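PDB 1LF9: glucoamylase from Thermoanaerobacterium thermosaccharolyticum, which hydrolyses terminal alpha-1,4-linked glucose residues one after another from the non-reducing ends of glucan chains, releasing beta-D-glucose. Local coordinates for residues W341-Y346 and Q394-A399; W437-G442 and Y574-D579; A506-P511 and Y526-I531. All blocks are in the same frame, centred on the assembly; numbering follows the deposited sequence.

Contact 1 (W341-Y346 and Q394-A399); sequences WSRDLY and QLDEQA. With AC1 (4,6-dideoxy-4-{[(1S,4R,5S,6S)-4,5,6-trihydroxy-3-(hydroxymethyl)cyclohex-2-en-1-yl]amino}-alpha-D-glucopyranose), chain C.
Glu-397 OE2 lies over one face of the Arg-343 guanidinium, 3.5 Å above its plane and offset toward the rim, a long-range electrostatic contact and not a hydrogen bond. The edge of the same group is taken by Gln-394, Asp-396 and the bound inhibitor. OE2 also sits at the edge of the Trp-341 ring, one face of which is covered by C6B of AC1, over its centre. In its plane the guanidinium is gripped closely. Arg-343 NH1 and NH2 converge end-on on Gln-394 OE1, at 2.7 Å from NH1, both from one face of the amide. NH1 also bonds, within a salt bridge, to Asp-396 OD2 on its syn lone pair, 2.9 Å away, the two planes only 5° apart. Arg-343 NH2 also donates to AC1 O4 at 2.7 Å. The arginine is extended as far as CG-CD, then bent at chi3 (41°), which brings the guanidinium to this junction of polar groups.

The two segments begin neighbouring helices in the catalytic domain of glycoside hydrolase family 15, an (alpha/alpha)6 barrel, and the helices run 45° apart. Helix start meets helix start: Glu-397 OE2 accepts a nearly straight bond from the backbone N of Arg-343 at 3.1 Å, and Ser-342 OG donates to a lone pair of Glu-397 O at 3.0 Å. Asp-344 OD1 accepts from AC1 O6B and OD2 from AC1 O4. Trp-341 NE1 donates to Glu-438 OE2, on the probable proton donor.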
loop_
_atom_site.group_PDB
_atom_site.type_symbol
_atom_site.label_atom_id
_atom_site.label_comp_id
_atom_site.label_asym_id
_atom_site.label_seq_id
_atom_site.Cartn_x
_atom_site.Cartn_y
_atom_site.Cartn_z
ATOM N N TRP A 341 3.353 -2.111 -9.786
ATOM C CA TRP A 341 2.845 -1.367 -10.942
ATOM C C TRP A 341 3.961 -0.409 -11.353
ATOM O O TRP A 341 4.510 0.318 -10.520
ATOM C CB TRP A 341 1.629 -0.516 -10.583
ATOM C CG TRP A 341 0.283 -1.160 -10.673
ATOM C CD1 TRP A 341 -0.601 -1.070 -11.714
ATOM C CD2 TRP A 341 -0.404 -1.855 -9.626
ATOM N NE1 TRP A 341 -1.800 -1.647 -11.373
ATOM C CE2 TRP A 341 -1.708 -2.136 -10.098
ATOM C CE3 TRP A 341 -0.046 -2.262 -8.334
ATOM C CZ2 TRP A 341 -2.662 -2.805 -9.318
ATOM C CZ3 TRP A 341 -0.992 -2.928 -7.556
ATOM C CH2 TRP A 341 -2.286 -3.192 -8.055
ATOM N N SER A 342 4.282 -0.417 -12.639
ATOM C CA SER A 342 5.301 0.446 -13.195
ATOM C C SER A 342 4.989 1.919 -12.897
ATOM O O SER A 342 5.881 2.704 -12.585
ATOM C CB SER A 342 5.365 0.208 -14.703
ATOM O OG SER A 342 5.985 1.288 -15.377
ATOM N N ARG A 343 3.716 2.289 -12.997
ATOM C CA ARG A 343 3.309 3.664 -12.736
ATOM C C ARG A 343 3.596 4.063 -11.292
ATOM O O ARG A 343 4.308 5.037 -11.043
ATOM C CB ARG A 343 1.814 3.840 -13.047
ATOM C CG ARG A 343 1.215 5.177 -12.595
ATOM C CD ARG A 343 -0.269 5.301 -12.988
ATOM N NE ARG A 343 -0.978 4.046 -12.767
ATOM C CZ ARG A 343 -1.237 3.144 -13.712
ATOM N NH1 ARG A 343 -0.867 3.352 -14.969
ATOM N NH2 ARG A 343 -1.818 1.999 -13.386
ATOM N N ASP A 344 3.056 3.301 -10.344
ATOM C CA ASP A 344 3.243 3.606 -8.926
ATOM C C ASP A 344 4.705 3.619 -8.521
ATOM O O ASP A 344 5.132 4.472 -7.751
ATOM C CB ASP A 344 2.485 2.594 -8.056
ATOM C CG ASP A 344 0.990 2.634 -8.299
ATOM O OD1 ASP A 344 0.244 2.857 -7.329
ATOM O OD2 ASP A 344 0.567 2.451 -9.460
ATOM N N LEU A 345 5.466 2.659 -9.034
ATOM C CA LEU A 345 6.879 2.566 -8.709
ATOM C C LEU A 345 7.592 3.811 -9.234
ATOM O O LEU A 345 8.436 4.390 -8.549
ATOM C CB LEU A 345 7.467 1.288 -9.317
ATOM C CG LEU A 345 8.979 1.050 -9.233
ATOM C CD1 LEU A 345 9.271 -0.434 -9.214
ATOM C CD2 LEU A 345 9.660 1.714 -10.426
ATOM N N TYR A 346 7.240 4.215 -10.450
ATOM C CA TYR A 346 7.811 5.399 -11.075
ATOM C C TYR A 346 7.681 6.582 -10.129
ATOM O O TYR A 346 8.661 7.255 -9.823
ATOM C CB TYR A 346 7.078 5.682 -12.388
ATOM C CG TYR A 346 7.275 7.072 -12.953
ATOM C CD1 TYR A 346 8.512 7.485 -13.444
ATOM C CD2 TYR A 346 6.210 7.966 -13.021
ATOM C CE1 TYR A 346 8.680 8.757 -13.997
ATOM C CE2 TYR A 346 6.364 9.237 -13.566
ATOM C CZ TYR A 346 7.603 9.628 -14.054
ATOM O OH TYR A 346 7.750 10.885 -14.596
ATOM N N GLN A 394 -1.083 -0.648 -20.864
ATOM C CA GLN A 394 -1.035 0.755 -20.451
ATOM C C GLN A 394 0.216 1.428 -21.014
ATOM O O GLN A 394 1.329 1.182 -20.545
ATOM C CB GLN A 394 -1.033 0.864 -18.921
ATOM C CG GLN A 394 -2.375 0.530 -18.272
ATOM C CD GLN A 394 -2.268 0.305 -16.767
ATOM O OE1 GLN A 394 -1.508 0.988 -16.074
ATOM N NE2 GLN A 394 -3.051 -0.639 -16.253
ATOM N N LEU A 395 0.030 2.279 -22.018
ATOM C CA LEU A 395 1.155 2.969 -22.632
ATOM C C LEU A 395 1.964 3.838 -21.673
ATOM O O LEU A 395 3.179 3.955 -21.826
ATOM C CB LEU A 395 0.673 3.806 -23.823
ATOM C CG LEU A 395 0.637 3.079 -25.175
ATOM C CD1 LEU A 395 2.053 2.845 -25.676
ATOM C CD2 LEU A 395 -0.093 1.755 -25.032
ATOM N N ASP A 396 1.315 4.445 -20.686
ATOM C CA ASP A 396 2.063 5.284 -19.752
ATOM C C ASP A 396 3.061 4.430 -18.985
ATOM O O ASP A 396 4.151 4.891 -18.656
ATOM C CB ASP A 396 1.123 6.017 -18.778
ATOM C CG ASP A 396 0.361 5.072 -17.865
ATOM O OD1 ASP A 396 -0.144 4.041 -18.363
ATOM O OD2 ASP A 396 0.252 5.372 -16.653
ATOM N N GLU A 397 2.697 3.176 -18.718
ATOM C CA GLU A 397 3.592 2.292 -17.994
ATOM C C GLU A 397 4.760 1.836 -18.854
ATOM O O GLU A 397 5.764 1.345 -18.334
ATOM C CB GLU A 397 2.837 1.089 -17.431
ATOM C CG GLU A 397 1.889 1.476 -16.302
ATOM C CD GLU A 397 1.523 0.303 -15.424
ATOM O OE1 GLU A 397 1.174 -0.755 -15.985
ATOM O OE2 GLU A 397 1.577 0.437 -14.178
ATOM N N GLN A 398 4.635 2.011 -20.168
ATOM C CA GLN A 398 5.714 1.641 -21.074
ATOM C C GLN A 398 6.674 2.825 -21.146
ATOM O O GLN A 398 7.875 2.652 -21.351
ATOM C CB GLN A 398 5.177 1.349 -22.474
ATOM C CG GLN A 398 3.993 0.401 -22.516
ATOM C CD GLN A 398 4.252 -0.919 -21.801
ATOM O OE1 GLN A 398 5.260 -1.587 -22.030
ATOM N NE2 GLN A 398 3.323 -1.305 -20.941
ATOM N N ALA A 399 6.135 4.028 -20.945
ATOM C CA ALA A 399 6.922 5.253 -20.998
ATOM C C ALA A 399 7.615 5.673 -19.700
ATOM O O ALA A 399 8.740 6.179 -19.731
ATOM C CB ALA A 399 6.046 6.391 -21.497
HETATM C C1 AC1 C . -9.791 -1.788 -10.416
HETATM O O2 AC1 C . -11.002 -0.046 -11.570
HETATM C C2 AC1 C . -9.961 -0.265 -10.616
HETATM C C4A AC1 C . -2.798 2.364 -9.815
HETATM C C3 AC1 C . -8.616 0.386 -11.060
HETATM O O3 AC1 C . -8.831 1.793 -11.233
HETATM C C4 AC1 C . -7.556 0.113 -9.967
HETATM N N4A AC1 C . -6.250 0.746 -10.335
HETATM C C5 AC1 C . -7.386 -1.476 -9.832
HETATM O O5 AC1 C . -8.708 -2.084 -9.471
HETATM C C6 AC1 C . -6.390 -1.898 -8.772
HETATM C C1B AC1 C . -5.773 1.705 -9.282
HETATM C C2B AC1 C . -5.328 3.071 -9.896
HETATM O O2B AC1 C . -6.402 3.560 -10.669
HETATM C C3B AC1 C . -4.009 2.928 -10.702
HETATM O O3B AC1 C . -3.626 4.171 -11.237
HETATM O O4 AC1 C . -1.890 1.771 -10.723
HETATM C C5B AC1 C . -3.263 1.381 -8.685
HETATM C C7B AC1 C . -4.619 1.082 -8.465
HETATM C C6B AC1 C . -2.204 0.737 -7.795
HETATM O O6B AC1 C . -1.924 1.606 -6.684
#

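Contact 2 (W437-G442 and Y574-D579); sequences WEEIGG and YRYNHD. With AC1 (4,6-dideoxy-4-{[(1S,4R,5S,6S)-4,5,6-trihydroxy-3-(hydroxymethyl)cyclohex-2-en-1-yl]amino}-alpha-D-glucopyranose), chain C; GLC (alpha-D-glucopyranose), chain B.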
loop_
_atom_site.group_PDB
_atom_site.type_symbol
_atom_site.label_atom_id
_atom_site.label_comp_id
_atom_site.label_asym_id
_atom_site.label_seq_id
_atom_site.Cartn_x
_atom_site.Cartn_y
_atom_site.Cartn_z
ATOM N N TRP A 437 -6.116 4.739 -14.956
ATOM C CA TRP A 437 -7.064 4.180 -13.995
ATOM C C TRP A 437 -7.350 2.707 -14.343
ATOM O O TRP A 437 -8.134 2.041 -13.678
ATOM C CB TRP A 437 -8.356 4.994 -13.975
ATOM C CG TRP A 437 -8.182 6.440 -13.566
ATOM C CD1 TRP A 437 -8.957 7.488 -13.962
ATOM C CD2 TRP A 437 -7.207 6.987 -12.655
ATOM N NE1 TRP A 437 -8.536 8.643 -13.359
ATOM C CE2 TRP A 437 -7.465 8.368 -12.553
ATOM C CE3 TRP A 437 -6.144 6.441 -11.916
ATOM C CZ2 TRP A 437 -6.703 9.220 -11.739
ATOM C CZ3 TRP A 437 -5.385 7.289 -11.107
ATOM C CH2 TRP A 437 -5.673 8.664 -11.026
ATOM N N GLU A 438 -6.705 2.221 -15.404
ATOM C CA GLU A 438 -6.802 0.819 -15.832
ATOM C C GLU A 438 -8.186 0.349 -16.255
ATOM O O GLU A 438 -8.527 -0.817 -16.059
ATOM C CB GLU A 438 -6.306 -0.080 -14.694
ATOM C CG GLU A 438 -5.085 0.470 -13.981
ATOM C CD GLU A 438 -4.428 -0.546 -13.071
ATOM O OE1 GLU A 438 -4.829 -0.657 -11.891
ATOM O OE2 GLU A 438 -3.515 -1.250 -13.546
ATOM N N GLU A 439 -8.979 1.217 -16.869
ATOM C CA GLU A 439 -10.325 0.799 -17.228
ATOM C C GLU A 439 -10.780 0.983 -18.665
ATOM O O GLU A 439 -11.647 0.249 -19.119
ATOM C CB GLU A 439 -11.311 1.508 -16.305
ATOM C CG GLU A 439 -10.827 1.579 -14.871
ATOM C CD GLU A 439 -11.646 2.514 -14.020
ATOM O OE1 GLU A 439 -11.953 3.640 -14.482
ATOM O OE2 GLU A 439 -11.958 2.133 -12.875
ATOM N N ILE A 440 -10.212 1.941 -19.389
ATOM C CA ILE A 440 -10.683 2.181 -20.741
ATOM C C ILE A 440 -9.581 2.601 -21.709
ATOM O O ILE A 440 -8.608 3.245 -21.315
ATOM C CB ILE A 440 -11.820 3.247 -20.704
ATOM C CG1 ILE A 440 -12.418 3.440 -22.098
ATOM C CG2 ILE A 440 -11.286 4.558 -20.120
ATOM C CD1 ILE A 440 -13.611 4.383 -22.123
ATOM N N GLY A 441 -9.745 2.223 -22.975
ATOM C CA GLY A 441 -8.759 2.538 -23.995
ATOM C C GLY A 441 -9.157 3.726 -24.840
ATOM O O GLY A 441 -10.288 4.187 -24.773
ATOM N N GLY A 442 -8.215 4.216 -25.637
ATOM C CA GLY A 442 -8.473 5.362 -26.486
ATOM C C GLY A 442 -7.349 6.375 -26.379
ATOM O O GLY A 442 -6.232 6.043 -25.982
ATOM N N TYR A 574 -12.426 13.741 -7.499
ATOM C CA TYR A 574 -12.801 12.382 -7.879
ATOM C C TYR A 574 -11.906 12.126 -9.085
ATOM O O TYR A 574 -11.400 13.073 -9.690
ATOM C CB TYR A 574 -14.257 12.322 -8.363
ATOM C CG TYR A 574 -15.311 12.464 -7.293
ATOM C CD1 TYR A 574 -15.643 11.392 -6.473
ATOM C CD2 TYR A 574 -15.991 13.675 -7.110
ATOM C CE1 TYR A 574 -16.622 11.507 -5.498
ATOM C CE2 TYR A 574 -16.978 13.804 -6.129
ATOM C CZ TYR A 574 -17.284 12.712 -5.328
ATOM O OH TYR A 574 -18.242 12.819 -4.349
ATOM N N ARG A 575 -11.718 10.864 -9.447
ATOM C CA ARG A 575 -10.899 10.538 -10.598
ATOM C C ARG A 575 -11.600 10.979 -11.883
ATOM O O ARG A 575 -10.953 11.371 -12.855
ATOM C CB ARG A 575 -10.621 9.037 -10.636
ATOM C CG ARG A 575 -9.916 8.525 -9.399
ATOM C CD ARG A 575 -9.452 7.098 -9.598
ATOM N NE ARG A 575 -10.544 6.220 -9.976
ATOM C CZ ARG A 575 -10.401 4.952 -10.348
ATOM N NH1 ARG A 575 -11.442 4.230 -10.675
ATOM N NH2 ARG A 575 -9.214 4.399 -10.392
ATOM N N TYR A 576 -12.929 10.920 -11.868
ATOM C CA TYR A 576 -13.755 11.322 -13.010
ATOM C C TYR A 576 -15.225 11.166 -12.634
ATOM O O TYR A 576 -15.555 10.416 -11.717
ATOM C CB TYR A 576 -13.423 10.472 -14.257
ATOM C CG TYR A 576 -13.548 8.976 -14.060
ATOM C CD1 TYR A 576 -14.776 8.330 -14.198
ATOM C CD2 TYR A 576 -12.446 8.215 -13.678
ATOM C CE1 TYR A 576 -14.907 6.963 -13.957
ATOM C CE2 TYR A 576 -12.566 6.847 -13.431
ATOM C CZ TYR A 576 -13.798 6.226 -13.571
ATOM O OH TYR A 576 -13.911 4.872 -13.321
ATOM N N ASN A 577 -16.102 11.876 -13.334
ATOM C CA ASN A 577 -17.521 11.797 -13.041
ATOM C C ASN A 577 -18.069 10.405 -13.325
ATOM O O ASN A 577 -17.775 9.811 -14.367
ATOM C CB ASN A 577 -18.313 12.838 -13.850
ATOM C CG ASN A 577 -17.530 13.405 -15.025
ATOM O OD1 ASN A 577 -16.845 12.687 -15.739
ATOM N ND2 ASN A 577 -17.639 14.706 -15.229
ATOM N N HIS A 578 -18.855 9.894 -12.378
ATOM C CA HIS A 578 -19.503 8.582 -12.463
ATOM C C HIS A 578 -18.601 7.409 -12.086
ATOM O O HIS A 578 -18.946 6.245 -12.302
ATOM C CB HIS A 578 -20.102 8.381 -13.862
ATOM C CG HIS A 578 -21.048 9.472 -14.263
ATOM N ND1 HIS A 578 -22.231 9.711 -13.595
ATOM C CD2 HIS A 578 -20.951 10.435 -15.210
ATOM C CE1 HIS A 578 -22.818 10.777 -14.109
ATOM N NE2 HIS A 578 -22.063 11.236 -15.090
ATOM N N ASP A 579 -17.449 7.721 -11.501
ATOM C CA ASP A 579 -16.514 6.694 -11.063
ATOM C C ASP A 579 -17.265 5.790 -10.087
ATOM O O ASP A 579 -17.984 6.283 -9.223
ATOM C CB ASP A 579 -15.325 7.359 -10.364
ATOM C CG ASP A 579 -14.247 6.372 -9.960
ATOM O OD1 ASP A 579 -14.384 5.153 -10.232
ATOM O OD2 ASP A 579 -13.248 6.826 -9.367
HETATM C C1 AC1 C . -9.791 -1.788 -10.416
HETATM O O2 AC1 C . -11.002 -0.046 -11.570
HETATM C C2 AC1 C . -9.961 -0.265 -10.616
HETATM C C4A AC1 C . -2.798 2.364 -9.815
HETATM C C3 AC1 C . -8.616 0.386 -11.060
HETATM O O3 AC1 C . -8.831 1.793 -11.233
HETATM C C4 AC1 C . -7.556 0.113 -9.967
HETATM N N4A AC1 C . -6.250 0.746 -10.335
HETATM C C5 AC1 C . -7.386 -1.476 -9.832
HETATM O O5 AC1 C . -8.708 -2.084 -9.471
HETATM C C6 AC1 C . -6.390 -1.898 -8.772
HETATM C C1B AC1 C . -5.773 1.705 -9.282
HETATM C C2B AC1 C . -5.328 3.071 -9.896
HETATM O O2B AC1 C . -6.402 3.560 -10.669
HETATM C C3B AC1 C . -4.009 2.928 -10.702
HETATM O O3B AC1 C . -3.626 4.171 -11.237
HETATM O O4 AC1 C . -1.890 1.771 -10.723
HETATM C C5B AC1 C . -3.263 1.381 -8.685
HETATM C C7B AC1 C . -4.619 1.082 -8.465
HETATM C C6B AC1 C . -2.204 0.737 -7.795
HETATM O O6B AC1 C . -1.924 1.606 -6.684
HETATM C C1 GLC B . -10.168 -6.383 -13.166
HETATM C C2 GLC B . -10.501 -6.191 -11.647
HETATM C C3 GLC B . -10.711 -4.659 -11.410
HETATM C C4 GLC B . -9.359 -3.912 -11.759
HETATM C C5 GLC B . -9.059 -4.164 -13.222
HETATM C C6 GLC B . -7.716 -3.508 -13.602
HETATM O O2 GLC B . -11.675 -6.922 -11.338
HETATM O O3 GLC B . -11.024 -4.481 -10.057
HETATM O O4 GLC B . -9.439 -2.447 -11.621
HETATM O O5 GLC B . -8.965 -5.624 -13.472
HETATM O O6 GLC B . -7.654 -3.302 -14.987
#
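Trp-437 and Arg-575 both hold CG anti to the carbonyl carbon (chi1 -61° and -59°), and the arginine, bent at chi3, runs antiparallel across the indole. CD of Arg-575 stands 3.8 Å from the centroid of the six-membered ring in a CH-pi contact, and CZ makes a cation-pi contact with the five-membered ring. Tyr-576 CD2 meets Trp-437 CD1 at 3.6 Å, the rings lying oblique. Two loops meet here at the sugar site, one between helices 414-428 and 445-464, the other after strand 570-573.

Asp-579 holds the guanidinium side-on, Arg-575 NE to OD2 at 2.8 Å and NH1 to OD1. NH1 also forms a weaker salt bridge with Glu-439 OE2, whose carboxylate is nearly perpendicular to the guanidinium. Arg-575 NH2 is thereby directed at AC1 O3 (2.8 Å, 176°), which donates in turn to Trp-437 O. With an alanine here instead of Trp-437, the arginine would probably lose its CH-pi and cation-pi surface, opening a gap beneath the guanidinium.

Glu-439 OE2 accepts from AC1 O2, and Glu-438 OE1, of the probable proton donor, accepts a hydrogen bond from AC1 N4A at 2.5 Å. This bridging amine nitrogen replaces the glycosidic oxygen, consistent with protonation of the leaving group there.

Contact 3 (A506-P511 and Y526-I531); sequences AGLSDP and YDQKEI. With SO4 (sulfate ion), chain E.
Gln-528, first residue of a short 3-10 turn that follows strand 524-527 of a two-stranded antiparallel hairpin, reaches into the curved loop 506-511 and bridges both its arms with one amide. Gln-528 OE1 accepts the backbone N of Gly-507 at 2.7 Å, the donor approaching nearly along the C=O axis (178°), and OE1 lies 3.2 Å from Ala-506 CA. Gln-528 NE2 donates to Asp-510 O at 3.1 Å, an acceptor lying in the amide plane, and also to Ala-513 O. CG of Gln-528 sits between the backbone N and the carbonyl carbon (chi1 48°), and beyond it the chain extends straight into the loop; bonds at both oxygen and nitrogen fix the amide against a flip.

The loop's outer side is looser. The side chain of Leu-508 comes only to 4.5 Å, CD1 to Gln-528 NE2, and Ser-509 faces a sulfate, probably from the crystallisation liquor, through its backbone N.

On the hairpin side, Asp-527 OD1 accepts from the backbone N of Lys-529 in an Asx turn and forms a salt bridge with Lys-529 NZ, which also pairs with Asp-514. The aliphatic part of that lysine packs on loop 506-511, Lys-529 CG lying 3.2 Å from Pro-511 O.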
loop_
_atom_site.group_PDB
_atom_site.type_symbol
_atom_site.label_atom_id
_atom_site.label_comp_id
_atom_site.label_asym_id
_atom_site.label_seq_id
_atom_site.Cartn_x
_atom_site.Cartn_y
_atom_site.Cartn_z
ATOM N N ALA A 506 -10.774 9.987 -25.439
ATOM C CA ALA A 506 -11.496 9.990 -26.702
ATOM C C ALA A 506 -11.510 8.571 -27.267
ATOM O O ALA A 506 -10.460 7.950 -27.433
ATOM C CB ALA A 506 -10.829 10.953 -27.681
ATOM N N GLY A 507 -12.706 8.066 -27.548
ATOM C CA GLY A 507 -12.843 6.717 -28.071
ATOM C C GLY A 507 -12.367 6.573 -29.497
ATOM O O GLY A 507 -12.054 5.469 -29.938
ATOM N N LEU A 508 -12.335 7.687 -30.223
ATOM C CA LEU A 508 -11.870 7.698 -31.602
ATOM C C LEU A 508 -11.097 8.985 -31.857
ATOM O O LEU A 508 -11.040 9.850 -30.989
ATOM C CB LEU A 508 -13.051 7.559 -32.573
ATOM C CG LEU A 508 -14.316 8.395 -32.399
ATOM C CD1 LEU A 508 -13.987 9.855 -32.542
ATOM C CD2 LEU A 508 -15.340 7.976 -33.442
ATOM N N SER A 509 -10.504 9.111 -33.040
ATOM C CA SER A 509 -9.707 10.283 -33.389
ATOM C C SER A 509 -10.479 11.592 -33.568
ATOM O O SER A 509 -10.096 12.433 -34.377
ATOM C CB SER A 509 -8.899 10.003 -34.663
ATOM O OG SER A 509 -9.746 9.913 -35.794
ATOM N N ASP A 510 -11.558 11.774 -32.815
ATOM C CA ASP A 510 -12.339 13.007 -32.912
ATOM C C ASP A 510 -13.035 13.306 -31.587
ATOM O O ASP A 510 -14.115 12.783 -31.310
ATOM C CB ASP A 510 -13.375 12.890 -34.028
ATOM C CG ASP A 510 -14.116 14.191 -34.272
ATOM O OD1 ASP A 510 -13.789 15.205 -33.614
ATOM O OD2 ASP A 510 -15.027 14.203 -35.129
ATOM N N PRO A 511 -12.425 14.163 -30.751
ATOM C CA PRO A 511 -13.004 14.517 -29.448
ATOM C C PRO A 511 -14.327 15.283 -29.532
ATOM O O PRO A 511 -15.029 15.426 -28.533
ATOM C CB PRO A 511 -11.896 15.331 -28.793
ATOM C CG PRO A 511 -11.287 16.041 -29.963
ATOM C CD PRO A 511 -11.198 14.942 -31.006
ATOM N N TYR A 526 -21.901 6.741 -20.915
ATOM C CA TYR A 526 -22.014 8.162 -21.229
ATOM C C TYR A 526 -21.265 8.510 -22.502
ATOM O O TYR A 526 -20.504 7.700 -23.032
ATOM C CB TYR A 526 -21.452 9.017 -20.079
ATOM C CG TYR A 526 -21.956 8.612 -18.715
ATOM C CD1 TYR A 526 -21.366 7.556 -18.022
ATOM C CD2 TYR A 526 -23.074 9.228 -18.152
ATOM C CE1 TYR A 526 -21.877 7.114 -16.809
ATOM C CE2 TYR A 526 -23.594 8.791 -16.940
ATOM C CZ TYR A 526 -22.992 7.733 -16.278
ATOM O OH TYR A 526 -23.513 7.269 -15.096
ATOM N N ASP A 527 -21.482 9.720 -23.001
ATOM C CA ASP A 527 -20.773 10.163 -24.191
ATOM C C ASP A 527 -19.395 10.618 -23.721
ATOM O O ASP A 527 -19.260 11.214 -22.651
ATOM C CB ASP A 527 -21.505 11.323 -24.860
ATOM C CG ASP A 527 -20.742 11.885 -26.041
ATOM O OD1 ASP A 527 -19.948 12.828 -25.857
ATOM O OD2 ASP A 527 -20.926 11.368 -27.158
ATOM N N GLN A 528 -18.374 10.331 -24.514
ATOM C CA GLN A 528 -17.011 10.693 -24.146
ATOM C C GLN A 528 -16.856 12.148 -23.706
ATOM O O GLN A 528 -16.088 12.447 -22.786
ATOM C CB GLN A 528 -16.058 10.402 -25.308
ATOM C CG GLN A 528 -16.529 10.915 -26.655
ATOM C CD GLN A 528 -15.449 10.814 -27.720
ATOM O OE1 GLN A 528 -14.561 9.962 -27.641
ATOM N NE2 GLN A 528 -15.527 11.680 -28.732
ATOM N N LYS A 529 -17.589 13.043 -24.358
ATOM C CA LYS A 529 -17.513 14.465 -24.044
ATOM C C LYS A 529 -18.093 14.830 -22.685
ATOM O O LYS A 529 -17.920 15.959 -22.223
ATOM C CB LYS A 529 -18.209 15.285 -25.129
ATOM C CG LYS A 529 -17.542 15.199 -26.493
ATOM C CD LYS A 529 -18.243 16.111 -27.506
ATOM C CE LYS A 529 -19.040 15.318 -28.528
ATOM N NZ LYS A 529 -20.059 14.414 -27.937
ATOM N N GLU A 530 -18.773 13.881 -22.045
ATOM C CA GLU A 530 -19.370 14.117 -20.731
ATOM C C GLU A 530 -18.391 13.848 -19.590
ATOM O O GLU A 530 -18.600 14.302 -18.463
ATOM C CB GLU A 530 -20.579 13.199 -20.502
ATOM C CG GLU A 530 -21.789 13.393 -21.405
ATOM C CD GLU A 530 -22.981 12.560 -20.937
ATOM O OE1 GLU A 530 -23.536 12.862 -19.857
ATOM O OE2 GLU A 530 -23.356 11.591 -21.632
ATOM N N ILE A 531 -17.327 13.107 -19.877
ATOM C CA ILE A 531 -16.380 12.728 -18.834
ATOM C C ILE A 531 -15.067 13.496 -18.770
ATOM O O ILE A 531 -14.297 13.522 -19.734
ATOM C CB ILE A 531 -16.051 11.229 -18.938
ATOM C CG1 ILE A 531 -17.339 10.432 -19.178
ATOM C CG2 ILE A 531 -15.370 10.757 -17.661
ATOM C CD1 ILE A 531 -18.381 10.574 -18.071
HETATM S S SO4 E . -9.675 5.793 -34.456
HETATM O O1 SO4 E . -9.196 5.629 -33.070
HETATM O O2 SO4 E . -11.068 6.271 -34.454
HETATM O O3 SO4 E . -8.834 6.776 -35.167
HETATM O O4 SO4 E . -9.611 4.488 -35.148
#

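All three contacts lie within the glycoside hydrolase family 15 range. Contact 1 closes in sequence before contact 2 opens, whereas contact 3 is nested within the long span that contact 2 closes. Contacts 1 and 2, with centres about 16 Å apart, share the ligand AC1 and also meet directly: Gln-394, just before helix 395-407, probably hydrogen-bonds through NE2 to Glu-438 OE2 on loop 437-442, at 2.8 Å. Contacts 2 and 3 have centres about 12 Å apart and adjoin where His-578 stacks on Tyr-526, at the end of strand 524-527. Contact 3 does not touch contact 1, their nearest atoms being about 12 Å apart.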